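(R)-specific enoyl-CoA hydratase (Aeromonas punctata, PDB 1IQ6) catalyses the hydration of trans-2-enoyl-CoA of four to six carbons to (3R)-3-hydroxyacyl-CoA, a step used in polyhydroxyalkanoate biosynthesis. Local coordinates at residues His54-Ala59 with Leu82-Pro87; Leu86-Gly91 with Ala122-Gly127. All blocks are in the same frame, centred on the assembly; numbering follows the deposited sequence.

Contact 1: His54-Ala59 with Leu82-Pro87; sequences HGMLLA and LSFKLP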
ATOM      1  N   HIS B  54      -1.173   4.383   9.657  1.00 12.09           N
ATOM      2  CA  HIS B  54      -0.573   4.686   8.353  1.00 10.87           C
ATOM      3  C   HIS B  54      -1.597   4.459   7.251  1.00 10.77           C
ATOM      4  O   HIS B  54      -2.236   3.411   7.204  1.00 11.45           O
ATOM      5  CB  HIS B  54       0.593   3.752   8.034  1.00 10.99           C
ATOM      6  CG  HIS B  54       1.729   3.820   8.999  1.00 12.94           C
ATOM      7  ND1 HIS B  54       1.634   3.369  10.297  1.00 13.46           N
ATOM      8  CD2 HIS B  54       3.013   4.211   8.827  1.00 13.15           C
ATOM      9  CE1 HIS B  54       2.814   3.473  10.883  1.00 14.16           C
ATOM     10  NE2 HIS B  54       3.668   3.981  10.012  1.00 14.53           N
ATOM     11  N   GLY B  55      -1.726   5.424   6.348  1.00 11.14           N
ATOM     12  CA  GLY B  55      -2.665   5.256   5.254  1.00 11.17           C
ATOM     13  C   GLY B  55      -2.310   4.026   4.433  1.00 10.28           C
ATOM     14  O   GLY B  55      -3.190   3.311   3.949  1.00 11.04           O
ATOM     15  N   MET B  56      -1.016   3.758   4.273  1.00 10.77           N
ATOM     16  CA  MET B  56      -0.608   2.600   3.490  1.00 10.51           C
ATOM     17  C   MET B  56      -0.881   1.266   4.195  1.00 10.90           C
ATOM     18  O   MET B  56      -0.879   0.210   3.560  1.00 12.42           O
ATOM     19  CB  MET B  56       0.861   2.720   3.072  1.00 12.47           C
ATOM     20  CG  MET B  56       1.099   3.739   1.944  1.00 13.13           C
ATOM     21  SD  MET B  56       0.234   3.378   0.370  1.00 14.44           S
ATOM     22  CE  MET B  56       1.397   2.222  -0.354  1.00 18.02           C
ATOM     23  N   LEU B  57      -1.104   1.307   5.508  1.00 10.82           N
ATOM     24  CA  LEU B  57      -1.450   0.088   6.233  1.00 11.34           C
ATOM     25  C   LEU B  57      -2.945  -0.140   5.960  1.00 11.50           C
ATOM     26  O   LEU B  57      -3.368  -1.264   5.683  1.00 12.27           O
ATOM     27  CB  LEU B  57      -1.187   0.242   7.742  1.00 11.33           C
ATOM     28  CG  LEU B  57      -1.652  -0.921   8.639  1.00 10.54           C
ATOM     29  CD1 LEU B  57      -1.146  -2.249   8.098  1.00 11.40           C
ATOM     30  CD2 LEU B  57      -1.151  -0.694  10.066  1.00 12.13           C
ATOM     31  N   LEU B  58      -3.734   0.932   6.022  1.00 11.14           N
ATOM     32  CA  LEU B  58      -5.164   0.825   5.741  1.00  9.80           C
ATOM     33  C   LEU B  58      -5.354   0.263   4.329  1.00 10.76           C
ATOM     34  O   LEU B  58      -6.138  -0.660   4.115  1.00 12.60           O
ATOM     35  CB  LEU B  58      -5.839   2.199   5.822  1.00 10.48           C
ATOM     36  CG  LEU B  58      -5.811   2.966   7.146  1.00 10.19           C
ATOM     37  CD1 LEU B  58      -6.443   4.346   6.973  1.00 12.32           C
ATOM     38  CD2 LEU B  58      -6.554   2.162   8.195  1.00 10.89           C
ATOM     39  N   ALA B  59      -4.609   0.815   3.373  1.00 11.71           N
ATOM     40  CA  ALA B  59      -4.714   0.393   1.980  1.00 12.36           C
ATOM     41  C   ALA B  59      -4.315  -1.057   1.747  1.00 13.45           C
ATOM     42  O   ALA B  59      -4.768  -1.684   0.791  1.00 11.75           O
ATOM     43  CB  ALA B  59      -3.876   1.309   1.097  1.00 11.21           C
ATOM     44  N   LEU B  82      -4.772   5.299  -4.929  1.00 11.03           N
ATOM     45  CA  LEU B  82      -5.196   5.612  -3.571  1.00 11.11           C
ATOM     46  C   LEU B  82      -5.282   7.101  -3.303  1.00  9.88           C
ATOM     47  O   LEU B  82      -4.390   7.858  -3.665  1.00 12.01           O
ATOM     48  CB  LEU B  82      -4.210   5.008  -2.567  1.00 11.50           C
ATOM     49  CG  LEU B  82      -3.995   3.499  -2.638  1.00 10.40           C
ATOM     50  CD1 LEU B  82      -2.698   3.137  -1.922  1.00 10.62           C
ATOM     51  CD2 LEU B  82      -5.176   2.770  -2.031  1.00 11.54           C
ATOM     52  N   SER B  83      -6.369   7.516  -2.663  1.00  9.55           N
ATOM     53  CA  SER B  83      -6.559   8.901  -2.275  1.00 10.97           C
ATOM     54  C   SER B  83      -6.945   8.820  -0.798  1.00 11.02           C
ATOM     55  O   SER B  83      -7.889   8.115  -0.437  1.00 12.17           O
ATOM     56  CB  SER B  83      -7.673   9.550  -3.095  1.00 13.67           C
ATOM     57  OG  SER B  83      -7.291   9.658  -4.458  1.00 20.26           O
ATOM     58  N   PHE B  84      -6.195   9.524   0.047  1.00 10.37           N
ATOM     59  CA  PHE B  84      -6.422   9.512   1.487  1.00 10.79           C
ATOM     60  C   PHE B  84      -7.238  10.736   1.877  1.00 11.77           C
ATOM     61  O   PHE B  84      -6.810  11.872   1.684  1.00 13.39           O
ATOM     62  CB  PHE B  84      -5.065   9.456   2.193  1.00 11.14           C
ATOM     63  CG  PHE B  84      -4.213   8.302   1.741  1.00  9.39           C
ATOM     64  CD1 PHE B  84      -3.269   8.462   0.725  1.00 12.33           C
ATOM     65  CD2 PHE B  84      -4.391   7.035   2.294  1.00 10.88           C
ATOM     66  CE1 PHE B  84      -2.515   7.374   0.268  1.00 12.28           C
ATOM     67  CE2 PHE B  84      -3.643   5.942   1.841  1.00 10.94           C
ATOM     68  CZ  PHE B  84      -2.704   6.114   0.827  1.00 12.34           C
ATOM     69  N   LYS B  85      -8.422  10.489   2.431  1.00 11.32           N
ATOM     70  CA  LYS B  85      -9.352  11.563   2.766  1.00 12.67           C
ATOM     71  C   LYS B  85      -9.547  11.911   4.236  1.00 12.88           C
ATOM     72  O   LYS B  85      -9.700  13.084   4.585  1.00 15.34           O
ATOM     73  CB  LYS B  85     -10.715  11.239   2.147  1.00 13.96           C
ATOM     74  CG  LYS B  85     -10.674  10.924   0.653  1.00 15.52           C
ATOM     75  CD  LYS B  85     -10.084  12.089  -0.133  1.00 17.85           C
ATOM     76  CE  LYS B  85     -10.144  11.852  -1.635  1.00 20.81           C
ATOM     77  NZ  LYS B  85      -9.541  12.991  -2.383  1.00 22.64           N
ATOM     78  N   LEU B  86      -9.576  10.899   5.091  1.00 13.23           N
ATOM     79  CA  LEU B  86      -9.766  11.117   6.519  1.00 12.66           C
ATOM     80  C   LEU B  86      -8.843  10.211   7.304  1.00 13.52           C
ATOM     81  O   LEU B  86      -8.447   9.146   6.834  1.00 14.16           O
ATOM     82  CB  LEU B  86     -11.216  10.832   6.924  1.00 13.75           C
ATOM     83  CG  LEU B  86     -12.282  11.841   6.494  1.00 14.39           C
ATOM     84  CD1 LEU B  86     -13.664  11.275   6.802  1.00 15.89           C
ATOM     85  CD2 LEU B  86     -12.074  13.168   7.222  1.00 14.67           C
ATOM     86  N   PRO B  87      -8.491  10.625   8.524  1.00 12.90           N
ATOM     87  CA  PRO B  87      -7.603   9.813   9.347  1.00 14.79           C
ATOM     88  C   PRO B  87      -8.336   8.712  10.098  1.00 14.21           C
ATOM     89  O   PRO B  87      -9.532   8.808  10.374  1.00 14.11           O
ATOM     90  CB  PRO B  87      -7.005  10.837  10.297  1.00 14.92           C
ATOM     91  CG  PRO B  87      -8.185  11.733  10.562  1.00 14.39           C
ATOM     92  CD  PRO B  87      -8.782  11.918   9.171  1.00 13.43           C
TER
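A phenyl ring is set edge-on against bare helix backbone here: Phe84 reaches from strand 76-84 to the first turn of helix 55-68 and meets Gly55, which has no side chain to hold it off. Phe84 CD2 lies 3.9 Å from Gly55 CA, and CE2 comes to 3.4 Å from Gly55 O, with the oxygen near the ring plane. Phe84 gets there with CG anti to its own carbonyl carbon (chi1 -55°). Gly55 O also accepts the helical bond from Ala59 N, while His54, at the N-cap, offers its O to both Leu57 N and Leu58 N.

Further round the ring edge sits the sulfur of Met56, a Met-aromatic contact with SD 5.4 Å from the Phe84 ring centroid and 77° off the normal. Met56 bends at chi2 and chi3, runs at about a right angle to the Phe84 side chain, and also brings SD to 3.7 Å from Leu82 CD1. Both methyls of Leu82 press on the single methyl of Ala59, CD2 standing 3.7 Å from Ala59 CB. Tyr77 of the second subunit meets the Phe84 ring and packs on Met56, so the dimer partner joins this cluster.

No hydrogen bond spans the segments; apolar packing joins them, and the slightly positive ring edge should suit the carbonyl oxygen and the sulfur. Gly55 and Phe84 both probably bind the hydroxyacyl-CoA, by analogy with relatives, so this packing would fix their relative positions in the binding site.

Contact 2: Leu86-Gly91 with Ala122-Gly127; sequences LPVFVG and ALAVTG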
ATOM      1  N   LEU B  86      -9.576  10.899   5.091  1.00 13.23           N
ATOM      2  CA  LEU B  86      -9.766  11.117   6.519  1.00 12.66           C
ATOM      3  C   LEU B  86      -8.843  10.211   7.304  1.00 13.52           C
ATOM      4  O   LEU B  86      -8.447   9.146   6.834  1.00 14.16           O
ATOM      5  CB  LEU B  86     -11.216  10.832   6.924  1.00 13.75           C
ATOM      6  CG  LEU B  86     -12.282  11.841   6.494  1.00 14.39           C
ATOM      7  CD1 LEU B  86     -13.664  11.275   6.802  1.00 15.89           C
ATOM      8  CD2 LEU B  86     -12.074  13.168   7.222  1.00 14.67           C
ATOM      9  N   PRO B  87      -8.491  10.625   8.524  1.00 12.90           N
ATOM     10  CA  PRO B  87      -7.603   9.813   9.347  1.00 14.79           C
ATOM     11  C   PRO B  87      -8.336   8.712  10.098  1.00 14.21           C
ATOM     12  O   PRO B  87      -9.532   8.808  10.374  1.00 14.11           O
ATOM     13  CB  PRO B  87      -7.005  10.837  10.297  1.00 14.92           C
ATOM     14  CG  PRO B  87      -8.185  11.733  10.562  1.00 14.39           C
ATOM     15  CD  PRO B  87      -8.782  11.918   9.171  1.00 13.43           C
ATOM     16  N   VAL B  88      -7.606   7.647  10.395  1.00 12.57           N
ATOM     17  CA  VAL B  88      -8.129   6.538  11.168  1.00 12.22           C
ATOM     18  C   VAL B  88      -7.255   6.531  12.417  1.00 13.26           C
ATOM     19  O   VAL B  88      -6.031   6.462  12.328  1.00 13.81           O
ATOM     20  CB  VAL B  88      -7.977   5.197  10.434  1.00 12.50           C
ATOM     21  CG1 VAL B  88      -8.251   4.050  11.396  1.00 12.34           C
ATOM     22  CG2 VAL B  88      -8.950   5.139   9.261  1.00 13.29           C
ATOM     23  N   PHE B  89      -7.878   6.618  13.583  1.00 13.38           N
ATOM     24  CA  PHE B  89      -7.114   6.644  14.821  1.00 13.59           C
ATOM     25  C   PHE B  89      -6.736   5.251  15.294  1.00 13.28           C
ATOM     26  O   PHE B  89      -7.499   4.301  15.140  1.00 13.45           O
ATOM     27  CB  PHE B  89      -7.910   7.410  15.874  1.00 14.64           C
ATOM     28  CG  PHE B  89      -8.148   8.839  15.492  1.00 16.22           C
ATOM     29  CD1 PHE B  89      -7.085   9.730  15.421  1.00 17.16           C
ATOM     30  CD2 PHE B  89      -9.415   9.277  15.120  1.00 19.71           C
ATOM     31  CE1 PHE B  89      -7.275  11.037  14.980  1.00 20.09           C
ATOM     32  CE2 PHE B  89      -9.617  10.583  14.677  1.00 21.53           C
ATOM     33  CZ  PHE B  89      -8.542  11.464  14.607  1.00 20.63           C
ATOM     34  N   VAL B  90      -5.532   5.130  15.845  1.00 14.60           N
ATOM     35  CA  VAL B  90      -5.050   3.845  16.317  1.00 15.83           C
ATOM     36  C   VAL B  90      -6.034   3.220  17.294  1.00 15.83           C
ATOM     37  O   VAL B  90      -6.486   3.869  18.244  1.00 18.38           O
ATOM     38  CB  VAL B  90      -3.662   3.981  16.991  1.00 15.34           C
ATOM     39  CG1 VAL B  90      -3.155   2.613  17.430  1.00 16.52           C
ATOM     40  CG2 VAL B  90      -2.679   4.620  16.025  1.00 16.38           C
ATOM     41  N   GLY B  91      -6.368   1.960  17.049  1.00 16.30           N
ATOM     42  CA  GLY B  91      -7.294   1.259  17.915  1.00 17.09           C
ATOM     43  C   GLY B  91      -8.715   1.225  17.392  1.00 17.92           C
ATOM     44  O   GLY B  91      -9.502   0.375  17.801  1.00 20.05           O
ATOM     45  N   ALA B 122     -17.395   7.071   7.690  1.00 12.95           N
ATOM     46  CA  ALA B 122     -16.914   8.081   6.755  1.00 12.61           C
ATOM     47  C   ALA B 122     -15.780   7.538   5.896  1.00 11.08           C
ATOM     48  O   ALA B 122     -14.980   6.717   6.345  1.00 11.95           O
ATOM     49  CB  ALA B 122     -16.453   9.328   7.510  1.00 12.87           C
ATOM     50  N   LEU B 123     -15.708   8.015   4.658  1.00 10.70           N
ATOM     51  CA  LEU B 123     -14.690   7.560   3.719  1.00 11.02           C
ATOM     52  C   LEU B 123     -13.294   8.027   4.105  1.00 10.48           C
ATOM     53  O   LEU B 123     -13.028   9.225   4.155  1.00 11.69           O
ATOM     54  CB  LEU B 123     -15.027   8.058   2.314  1.00 11.19           C
ATOM     55  CG  LEU B 123     -14.197   7.467   1.170  1.00 10.64           C
ATOM     56  CD1 LEU B 123     -14.403   5.963   1.095  1.00 11.37           C
ATOM     57  CD2 LEU B 123     -14.611   8.123  -0.143  1.00 11.83           C
ATOM     58  N   ALA B 124     -12.402   7.073   4.363  1.00  9.60           N
ATOM     59  CA  ALA B 124     -11.028   7.393   4.750  1.00 11.16           C
ATOM     60  C   ALA B 124     -10.045   7.222   3.593  1.00  9.78           C
ATOM     61  O   ALA B 124      -9.096   7.999   3.455  1.00 11.89           O
ATOM     62  CB  ALA B 124     -10.608   6.517   5.922  1.00 10.82           C
ATOM     63  N   VAL B 125     -10.274   6.204   2.768  1.00 10.49           N
ATOM     64  CA  VAL B 125      -9.413   5.920   1.622  1.00 10.72           C
ATOM     65  C   VAL B 125     -10.279   5.448   0.468  1.00 10.59           C
ATOM     66  O   VAL B 125     -11.207   4.668   0.661  1.00 10.30           O
ATOM     67  CB  VAL B 125      -8.395   4.797   1.939  1.00 10.82           C
ATOM     68  CG1 VAL B 125      -7.429   4.619   0.766  1.00 13.48           C
ATOM     69  CG2 VAL B 125      -7.641   5.118   3.224  1.00 12.01           C
ATOM     70  N   THR B 126      -9.983   5.930  -0.733  1.00 10.22           N
ATOM     71  CA  THR B 126     -10.738   5.499  -1.902  1.00 11.44           C
ATOM     72  C   THR B 126      -9.811   5.384  -3.101  1.00 11.40           C
ATOM     73  O   THR B 126      -8.750   6.001  -3.146  1.00 13.86           O
ATOM     74  CB  THR B 126     -11.904   6.464  -2.216  1.00 12.31           C
ATOM     75  OG1 THR B 126     -12.720   5.891  -3.246  1.00 14.17           O
ATOM     76  CG2 THR B 126     -11.385   7.825  -2.667  1.00 15.11           C
ATOM     77  N   GLY B 127     -10.207   4.570  -4.067  1.00 10.89           N
ATOM     78  CA  GLY B 127      -9.387   4.394  -5.247  1.00 11.58           C
ATOM     79  C   GLY B 127      -9.879   3.212  -6.044  1.00 10.42           C
ATOM     80  O   GLY B 127     -11.006   2.750  -5.848  1.00 11.24           O
TER
HETATM   81  O   HOH W   1      -6.612   8.234   4.984  1.00 30.66           O
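Leu86 leans its side chain along the backbone of 122-124, and its CD1 branch does most of the touching. CG lies anti to the carbonyl carbon (chi1 -72°), and chi2 of 171° extends CD1 toward Ala122, where it meets the CB tip to tip at 3.5 Å, tighter than the usual methyl contact. On the way CB, CG and CD1 all pass Leu123 O, CD1 coming to 3.4 Å from that oxygen. Leu123 itself points its CB away, so it meets Leu86 through its carbonyl. This end of the contact lies at the surface.

The second meeting is deeper. Val88 holds CG2 beside its backbone N and anti to its carbonyl carbon, and this methyl faces Ala124 CB at 4.0 Å. The Ala124 methyl touches both Leu86 O, at 3.5 Å, and Val88 CG2, which reach it from directions about a right angle apart. The same CG2 also packs on Leu58 of helix 55-68.

The polar link is slight: Leu86 N gives Ala124 O a weak but nearly straight hydrogen bond, 3.4 Å long with an angle of 167° at the hydrogen. A water strengthens the join, donating to Leu86 O at 2.8 Å and to Ala124 O at 2.9 Å. Ala124 O thus serves Leu86 N and the water together. Past Leu86 the loop turns off, and Val88 pairs through its backbone with Val53 instead.

Ala124 and Val125 together sit opposite Ile116 of the neighbouring strand 109-117, a classic beta bulge at the start of strand 123-132, in the antiparallel sheet of the HotDog fold to which the MaoC-like hydratases belong.

How the contacts relate
Contacts 1 and 2 have centres about 6 Å apart and share Leu86 and Pro87, where strand 76-84 gives way to the loop. Strands 76-84 and 123-132 are antiparallel neighbours, probably hydrogen-bonded from Ser83 N to Thr126 O at 2.9 Å and, just past the strand end, from Lys85 N to Ala124 O at 2.8 Å. A second bridge is apolar: Leu58 CD1 of the helix lies 3.5 Å from Val88 CG2. Val125 touches Leu58, Leu82 and Phe84, so one sheet residue packs against both sides of contact 1. Gly55 and Phe84 place contact 1 in the probable hydroxyacyl-CoA site; contact 2 borders it, the Ala124 side chain being about 7 Å from that of Phe84.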